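PDB 3WCZ: aldo-keto reductase 2E from Bombyx mori, which reduces 3-dehydroecdysone with NADPH as cosubstrate, NADH being inactive, and may thereby help to regulate molting in the silkworm. Local coordinates for residues I181-T186 / P191-C196; I250-I255 / E280-I285. One frame throughout, in Å; residues are numbered along the deposited sequence.

How the interactions relate
Two neighbouring contacts in one TIM barrel illustrate how adjoining joints of a fold can share a residue. Interaction 1 comes first along the chain and packs the end of strand 178-182 and the loop after it on helix 190-198, at a buried position about 12 Å from the centre of the chain. Interaction 2 follows, joining the C-terminal end of helix 241-251 to helix 279-286 nearer the surface, at about 17 Å. Their centres lie about 11 Å apart, and they touch: R252 and L254, from the turn leading into strand 255-256, pack on V183 and V193. R252 thus links the two contacts, meeting V282 in one and V183 and V193 in the other.

Interaction 1 (I181-T186 / P191-C196)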
ATOM      1  N   ILE A 181       4.298  -3.979   1.917  1.00  7.09           N
ATOM      2  CA  ILE A 181       4.580  -5.333   1.436  1.00  7.94           C
ATOM      3  C   ILE A 181       3.261  -6.099   1.270  1.00  8.27           C
ATOM      4  O   ILE A 181       2.202  -5.679   1.769  1.00  7.75           O
ATOM      5  CB  ILE A 181       5.538  -6.090   2.401  1.00  7.74           C
ATOM      6  CG1 ILE A 181       4.969  -6.110   3.806  1.00  8.40           C
ATOM      7  CG2 ILE A 181       6.904  -5.430   2.363  1.00  9.44           C
ATOM      8  CD1 ILE A 181       5.741  -7.018   4.787  1.00 12.30           C
ATOM      9  N   GLU A 182       3.325  -7.221   0.567  1.00  7.88           N
ATOM     10  CA  GLU A 182       2.142  -8.041   0.337  1.00  8.19           C
ATOM     11  C   GLU A 182       1.763  -8.824   1.575  1.00  7.10           C
ATOM     12  O   GLU A 182       2.566  -9.617   2.055  1.00  9.02           O
ATOM     13  CB  GLU A 182       2.398  -9.012  -0.814  1.00  9.22           C
ATOM     14  CG  GLU A 182       1.157  -9.779  -1.147  1.00  8.78           C
ATOM     15  CD  GLU A 182       1.296 -10.748  -2.288  1.00  8.58           C
ATOM     16  OE1 GLU A 182       2.105 -10.545  -3.206  1.00 10.81           O
ATOM     17  OE2 GLU A 182       0.526 -11.724  -2.299  1.00  9.91           O
ATOM     18  N   VAL A 183       0.546  -8.626   2.081  1.00  7.66           N
ATOM     19  CA  VAL A 183       0.060  -9.412   3.207  1.00  7.28           C
ATOM     20  C   VAL A 183      -1.387  -9.793   2.976  1.00  7.67           C
ATOM     21  O   VAL A 183      -2.252  -8.929   2.752  1.00  8.12           O
ATOM     22  CB  VAL A 183       0.216  -8.713   4.587  1.00  7.84           C
ATOM     23  CG1 VAL A 183       0.015  -9.732   5.693  1.00  8.27           C
ATOM     24  CG2 VAL A 183       1.570  -8.039   4.713  1.00  8.83           C
ATOM     25  N   ASN A 184      -1.643 -11.103   3.035  1.00  7.59           N
ATOM     26  CA  ASN A 184      -2.968 -11.667   2.807  1.00  7.20           C
ATOM     27  C   ASN A 184      -2.899 -13.125   3.294  1.00  7.53           C
ATOM     28  O   ASN A 184      -1.850 -13.570   3.759  1.00  8.02           O
ATOM     29  CB  ASN A 184      -3.369 -11.532   1.328  1.00  8.82           C
ATOM     30  CG  ASN A 184      -2.324 -12.096   0.399  1.00  9.34           C
ATOM     31  OD1 ASN A 184      -1.874 -13.239   0.587  1.00  9.53           O
ATOM     32  ND2 ASN A 184      -1.881 -11.297  -0.566  1.00  8.13           N
ATOM     33  N   PRO A 185      -4.024 -13.876   3.229  1.00  7.77           N
ATOM     34  CA  PRO A 185      -3.995 -15.158   3.948  1.00  8.44           C
ATOM     35  C   PRO A 185      -3.039 -16.192   3.393  1.00  8.24           C
ATOM     36  O   PRO A 185      -2.580 -17.068   4.135  1.00  8.84           O
ATOM     37  CB  PRO A 185      -5.453 -15.665   3.832  1.00  8.07           C
ATOM     38  CG  PRO A 185      -6.270 -14.386   3.742  1.00  9.45           C
ATOM     39  CD  PRO A 185      -5.396 -13.450   2.896  1.00  8.53           C
ATOM     40  N   THR A 186      -2.750 -16.107   2.109  1.00  8.43           N
ATOM     41  CA  THR A 186      -1.828 -17.062   1.490  1.00  9.98           C
ATOM     42  C   THR A 186      -0.374 -16.566   1.413  1.00  9.04           C
ATOM     43  O   THR A 186       0.514 -17.305   0.949  1.00  9.64           O
ATOM     44  CB  THR A 186      -2.341 -17.528   0.112  1.00  9.38           C
ATOM     45  OG1 THR A 186      -2.922 -16.439  -0.614  1.00  9.31           O
ATOM     46  CG2 THR A 186      -3.410 -18.566   0.302  1.00 10.12           C
ATOM     47  N   PRO A 191       7.245 -13.359   9.814  1.00  9.70           N
ATOM     48  CA  PRO A 191       8.533 -12.900  10.335  1.00  9.27           C
ATOM     49  C   PRO A 191       8.900 -11.487   9.878  1.00  8.65           C
ATOM     50  O   PRO A 191       9.414 -10.729  10.679  1.00  8.93           O
ATOM     51  CB  PRO A 191       9.513 -13.966   9.826  1.00 12.33           C
ATOM     52  CG  PRO A 191       8.655 -15.211   9.687  1.00 12.02           C
ATOM     53  CD  PRO A 191       7.348 -14.691   9.202  1.00 10.49           C
ATOM     54  N   LEU A 192       8.625 -11.129   8.627  1.00  8.75           N
ATOM     55  CA  LEU A 192       9.010  -9.804   8.162  1.00  9.09           C
ATOM     56  C   LEU A 192       8.177  -8.734   8.842  1.00  8.51           C
ATOM     57  O   LEU A 192       8.702  -7.692   9.214  1.00  8.83           O
ATOM     58  CB  LEU A 192       8.881  -9.694   6.636  1.00  9.73           C
ATOM     59  CG  LEU A 192       9.289  -8.332   6.041  1.00  8.16           C
ATOM     60  CD1 LEU A 192      10.677  -7.898   6.473  1.00  8.61           C
ATOM     61  CD2 LEU A 192       9.194  -8.352   4.520  1.00  9.82           C
ATOM     62  N   VAL A 193       6.886  -8.979   9.009  1.00  8.01           N
ATOM     63  CA  VAL A 193       6.050  -8.032   9.741  1.00  8.06           C
ATOM     64  C   VAL A 193       6.573  -7.832  11.163  1.00  9.21           C
ATOM     65  O   VAL A 193       6.727  -6.702  11.640  1.00  9.42           O
ATOM     66  CB  VAL A 193       4.582  -8.460   9.739  1.00  8.40           C
ATOM     67  CG1 VAL A 193       3.789  -7.667  10.735  1.00  9.81           C
ATOM     68  CG2 VAL A 193       4.006  -8.310   8.357  1.00 10.23           C
ATOM     69  N   ALA A 194       6.862  -8.930  11.844  1.00  8.23           N
ATOM     70  CA  ALA A 194       7.383  -8.844  13.208  1.00  9.09           C
ATOM     71  C   ALA A 194       8.700  -8.066  13.244  1.00  8.58           C
ATOM     72  O   ALA A 194       8.935  -7.248  14.133  1.00  8.72           O
ATOM     73  CB  ALA A 194       7.556 -10.230  13.804  1.00 11.12           C
ATOM     74  N   HIS A 195       9.580  -8.324  12.280  1.00  8.04           N
ATOM     75  CA  HIS A 195      10.862  -7.625  12.215  1.00  8.42           C
ATOM     76  C   HIS A 195      10.638  -6.125  12.077  1.00  8.50           C
ATOM     77  O   HIS A 195      11.220  -5.314  12.804  1.00  8.90           O
ATOM     78  CB  HIS A 195      11.626  -8.199  11.027  1.00  9.37           C
ATOM     79  CG  HIS A 195      12.996  -7.637  10.832  1.00 10.08           C
ATOM     80  ND1 HIS A 195      14.025  -7.840  11.728  1.00 14.92           N
ATOM     81  CD2 HIS A 195      13.515  -6.925   9.814  1.00 10.01           C
ATOM     82  CE1 HIS A 195      15.118  -7.258  11.264  1.00 15.07           C
ATOM     83  NE2 HIS A 195      14.832  -6.700  10.103  1.00 11.91           N
ATOM     84  N   CYS A 196       9.813  -5.733  11.120  1.00  8.51           N
ATOM     85  CA  CYS A 196       9.567  -4.313  10.917  1.00  7.80           C
ATOM     86  C   CYS A 196       8.967  -3.677  12.159  1.00  9.04           C
ATOM     87  O   CYS A 196       9.412  -2.613  12.603  1.00  9.36           O
ATOM     88  CB  CYS A 196       8.666  -4.089   9.705  1.00  9.82           C
ATOM     89  SG  CYS A 196       9.470  -4.494   8.123  1.00 10.05           S
TER
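The CD1 methyl of I181 is the bump of this contact, and L192 and V193, adjacent on the helix, make the hollow that takes it. CD1 lies 3.7 Å from L192 CD2 and 4.2 Å from V193 CG2, so it sits where the two branched side chains diverge. Its direction follows from the torsions: CG1 stands between the backbone N and the carbonyl carbon (chi1 56°), and the chain then runs extended (chi2 171°), carrying the terminal methyl up to the helix. L192 meets it with CD2 foremost and CG just behind. V193 uses CG2 for both its neighbours, since V183 CG2 comes to 4.4 Å from the same methyl and widens the patch at one edge. The polar groups work elsewhere: N184 ND2 donates to E182 OE2 at 3.0 Å, on the anti side of the carboxylate, whose two oxygens also receive the backbone N-H groups of V294 and I295. V203 of the next strand touches both I181 and C196, and A205 touches V183. This strand-helix joint is the first half of the beta-alpha-beta crossover, completed by parallel strand 202-206, the repeating element of the TIM barrel.

Interaction 2 (I250-I255 / E280-I285); sequences IDRGLI and EEVAAI
V282 reaches from helix 279-286 with both of its methyls, and each finds a different partner at the end of helix 241-251. CG1 lies 4.0 Å from R252 CG, and CG2 lies 4.1 Å from D251 CB. The valine, which has the largest area buried here, therefore straddles two consecutive residues and meets the aliphatic roots of both side chains, leaving their charged ends to other partners. With its CG1 opposite the backbone N (chi1 172°), V282 spreads its two branches so that one serves each neighbour. Y248, one turn earlier on helix 241-251, adds a further surface to V282.

D251 directs its carboxylate to R247 in a salt bridge through OD1, and OD2 accepts the backbone N-H of L277, tying this helix end to the chain just ahead of helix 279-286. R252 crosses V282 obliquely and then bends at chi3 (58°), placing the guanidinium where NH1 bonds the carbonyl oxygen of T188 and the hydroxyl of Y248; the side chain also touches V183 and helix 190-198.

G253, the first residue to leave helical angles (phi 81°), makes a Schellman motif with two bonds back into the last turn, one of them G253 N to I250 O at 2.8 Å, and the chain turns into strand 255-256. The contact thus packs helix 279-286 beside the Schellman-capped end of helix 241-251, on the outside of the TIM barrel.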
ATOM      1  N   ILE A 250      -5.833  -5.508  10.007  1.00  7.45           N
ATOM      2  CA  ILE A 250      -5.900  -4.505  11.069  1.00  8.07           C
ATOM      3  C   ILE A 250      -5.480  -5.126  12.417  1.00  7.79           C
ATOM      4  O   ILE A 250      -4.747  -4.511  13.205  1.00  8.63           O
ATOM      5  CB  ILE A 250      -7.321  -3.884  11.170  1.00  7.87           C
ATOM      6  CG1 ILE A 250      -7.719  -3.094   9.912  1.00 11.27           C
ATOM      7  CG2 ILE A 250      -7.446  -3.023  12.424  1.00  9.05           C
ATOM      8  CD1 ILE A 250      -6.984  -1.803   9.770  1.00 11.67           C
ATOM      9  N   ASP A 251      -6.002  -6.306  12.751  1.00  8.27           N
ATOM     10  CA  ASP A 251      -5.672  -6.944  14.018  1.00  8.32           C
ATOM     11  C   ASP A 251      -4.238  -7.426  14.131  1.00  8.62           C
ATOM     12  O   ASP A 251      -3.735  -7.662  15.240  1.00 10.18           O
ATOM     13  CB  ASP A 251      -6.652  -8.099  14.294  1.00  9.77           C
ATOM     14  CG  ASP A 251      -7.961  -7.621  14.890  1.00 11.52           C
ATOM     15  OD1 ASP A 251      -7.910  -6.815  15.829  1.00 11.52           O
ATOM     16  OD2 ASP A 251      -9.034  -8.000  14.360  1.00 10.60           O
ATOM     17  N   ARG A 252      -3.553  -7.521  12.994  1.00  7.81           N
ATOM     18  CA  ARG A 252      -2.115  -7.750  12.974  1.00  8.49           C
ATOM     19  C   ARG A 252      -1.326  -6.437  13.026  1.00  7.82           C
ATOM     20  O   ARG A 252      -0.099  -6.460  12.915  1.00  9.44           O
ATOM     21  CB  ARG A 252      -1.713  -8.601  11.778  1.00  9.47           C
ATOM     22  CG  ARG A 252      -2.144 -10.058  11.943  1.00  9.01           C
ATOM     23  CD  ARG A 252      -1.653 -10.907  10.801  1.00  9.21           C
ATOM     24  NE  ARG A 252      -0.204 -10.851  10.700  1.00 10.26           N
ATOM     25  CZ  ARG A 252       0.481 -11.146   9.615  1.00  9.20           C
ATOM     26  NH1 ARG A 252      -0.129 -11.561   8.535  1.00  9.47           N
ATOM     27  NH2 ARG A 252       1.790 -10.990   9.599  1.00  9.84           N
ATOM     28  N   GLY A 253      -2.016  -5.309  13.186  1.00  7.57           N
ATOM     29  CA  GLY A 253      -1.387  -4.002  13.302  1.00  7.52           C
ATOM     30  C   GLY A 253      -0.981  -3.388  11.983  1.00  7.63           C
ATOM     31  O   GLY A 253      -0.106  -2.518  11.962  1.00  9.39           O
ATOM     32  N   LEU A 254      -1.581  -3.827  10.890  1.00  6.60           N
ATOM     33  CA  LEU A 254      -1.209  -3.430   9.532  1.00  6.84           C
ATOM     34  C   LEU A 254      -2.198  -2.414   8.982  1.00  8.42           C
ATOM     35  O   LEU A 254      -3.317  -2.254   9.497  1.00  9.26           O
ATOM     36  CB  LEU A 254      -1.179  -4.664   8.629  1.00  8.03           C
ATOM     37  CG  LEU A 254      -0.468  -5.881   9.221  1.00  7.19           C
ATOM     38  CD1 LEU A 254      -0.516  -7.056   8.261  1.00 10.08           C
ATOM     39  CD2 LEU A 254       0.953  -5.550   9.600  1.00 10.72           C
ATOM     40  N   ILE A 255      -1.759  -1.721   7.930  1.00  7.78           N
ATOM     41  CA  ILE A 255      -2.539  -0.735   7.206  1.00  8.10           C
ATOM     42  C   ILE A 255      -2.910  -1.357   5.862  1.00  7.35           C
ATOM     43  O   ILE A 255      -2.099  -1.355   4.940  1.00  8.54           O
ATOM     44  CB  ILE A 255      -1.713   0.546   6.998  1.00  8.59           C
ATOM     45  CG1 ILE A 255      -1.351   1.161   8.357  1.00  8.97           C
ATOM     46  CG2 ILE A 255      -2.446   1.522   6.098  1.00  8.69           C
ATOM     47  CD1 ILE A 255      -0.160   2.157   8.275  1.00 14.17           C
ATOM     48  N   GLU A 280      -7.502 -16.495  18.305  1.00 13.31           N
ATOM     49  CA  GLU A 280      -7.631 -17.797  17.674  1.00 12.97           C
ATOM     50  C   GLU A 280      -8.058 -17.660  16.196  1.00 11.27           C
ATOM     51  O   GLU A 280      -7.650 -18.441  15.341  1.00 12.89           O
ATOM     52  CB  GLU A 280      -8.612 -18.672  18.430  1.00 13.05           C
ATOM     53  CG  GLU A 280      -8.055 -19.267  19.725  1.00 21.50           C
ATOM     54  CD  GLU A 280      -6.920 -20.265  19.471  1.00 44.12           C
ATOM     55  OE1 GLU A 280      -6.957 -20.967  18.427  1.00 42.37           O
ATOM     56  OE2 GLU A 280      -5.998 -20.348  20.317  1.00 46.28           O
ATOM     57  N   GLU A 281      -8.850 -16.638  15.897  1.00 10.12           N
ATOM     58  CA  GLU A 281      -9.321 -16.399  14.529  1.00  9.69           C
ATOM     59  C   GLU A 281      -8.192 -15.873  13.659  1.00  9.05           C
ATOM     60  O   GLU A 281      -8.030 -16.308  12.524  1.00 10.20           O
ATOM     61  CB  GLU A 281     -10.522 -15.461  14.530  1.00  8.77           C
ATOM     62  CG  GLU A 281     -11.747 -16.135  15.145  1.00  8.63           C
ATOM     63  CD  GLU A 281     -12.825 -15.173  15.560  1.00 10.20           C
ATOM     64  OE1 GLU A 281     -12.648 -13.948  15.585  1.00  9.62           O
ATOM     65  OE2 GLU A 281     -13.923 -15.699  15.866  1.00 11.84           O
ATOM     66  N   VAL A 282      -7.391 -14.966  14.199  1.00  9.41           N
ATOM     67  CA  VAL A 282      -6.207 -14.505  13.482  1.00  9.95           C
ATOM     68  C   VAL A 282      -5.282 -15.688  13.224  1.00 10.38           C
ATOM     69  O   VAL A 282      -4.743 -15.837  12.128  1.00 10.22           O
ATOM     70  CB  VAL A 282      -5.498 -13.388  14.261  1.00 10.06           C
ATOM     71  CG1 VAL A 282      -4.146 -13.023  13.625  1.00 12.16           C
ATOM     72  CG2 VAL A 282      -6.363 -12.162  14.300  1.00 10.96           C
ATOM     73  N   ALA A 283      -5.072 -16.532  14.224  1.00 11.65           N
ATOM     74  CA  ALA A 283      -4.237 -17.717  14.041  1.00 12.54           C
ATOM     75  C   ALA A 283      -4.799 -18.647  12.964  1.00 11.36           C
ATOM     76  O   ALA A 283      -4.049 -19.215  12.159  1.00 12.16           O
ATOM     77  CB  ALA A 283      -4.083 -18.458  15.348  1.00 13.38           C
ATOM     78  N   ALA A 284      -6.121 -18.800  12.912  1.00 10.91           N
ATOM     79  CA  ALA A 284      -6.726 -19.669  11.913  1.00 10.90           C
ATOM     80  C   ALA A 284      -6.464 -19.125  10.515  1.00  9.99           C
ATOM     81  O   ALA A 284      -6.183 -19.883   9.583  1.00 11.53           O
ATOM     82  CB  ALA A 284      -8.239 -19.813  12.160  1.00 12.85           C
ATOM     83  N   ILE A 285      -6.595 -17.816  10.346  1.00  9.49           N
ATOM     84  CA  ILE A 285      -6.353 -17.253   9.033  1.00  9.01           C
ATOM     85  C   ILE A 285      -4.858 -17.367   8.680  1.00  9.38           C
ATOM     86  O   ILE A 285      -4.520 -17.687   7.539  1.00  9.46           O
ATOM     87  CB  ILE A 285      -6.874 -15.806   8.926  1.00  9.87           C
ATOM     88  CG1 ILE A 285      -8.397 -15.814   9.053  1.00  9.70           C
ATOM     89  CG2 ILE A 285      -6.438 -15.189   7.617  1.00  8.63           C
ATOM     90  CD1 ILE A 285      -8.999 -14.431   9.206  1.00 11.03           C
TER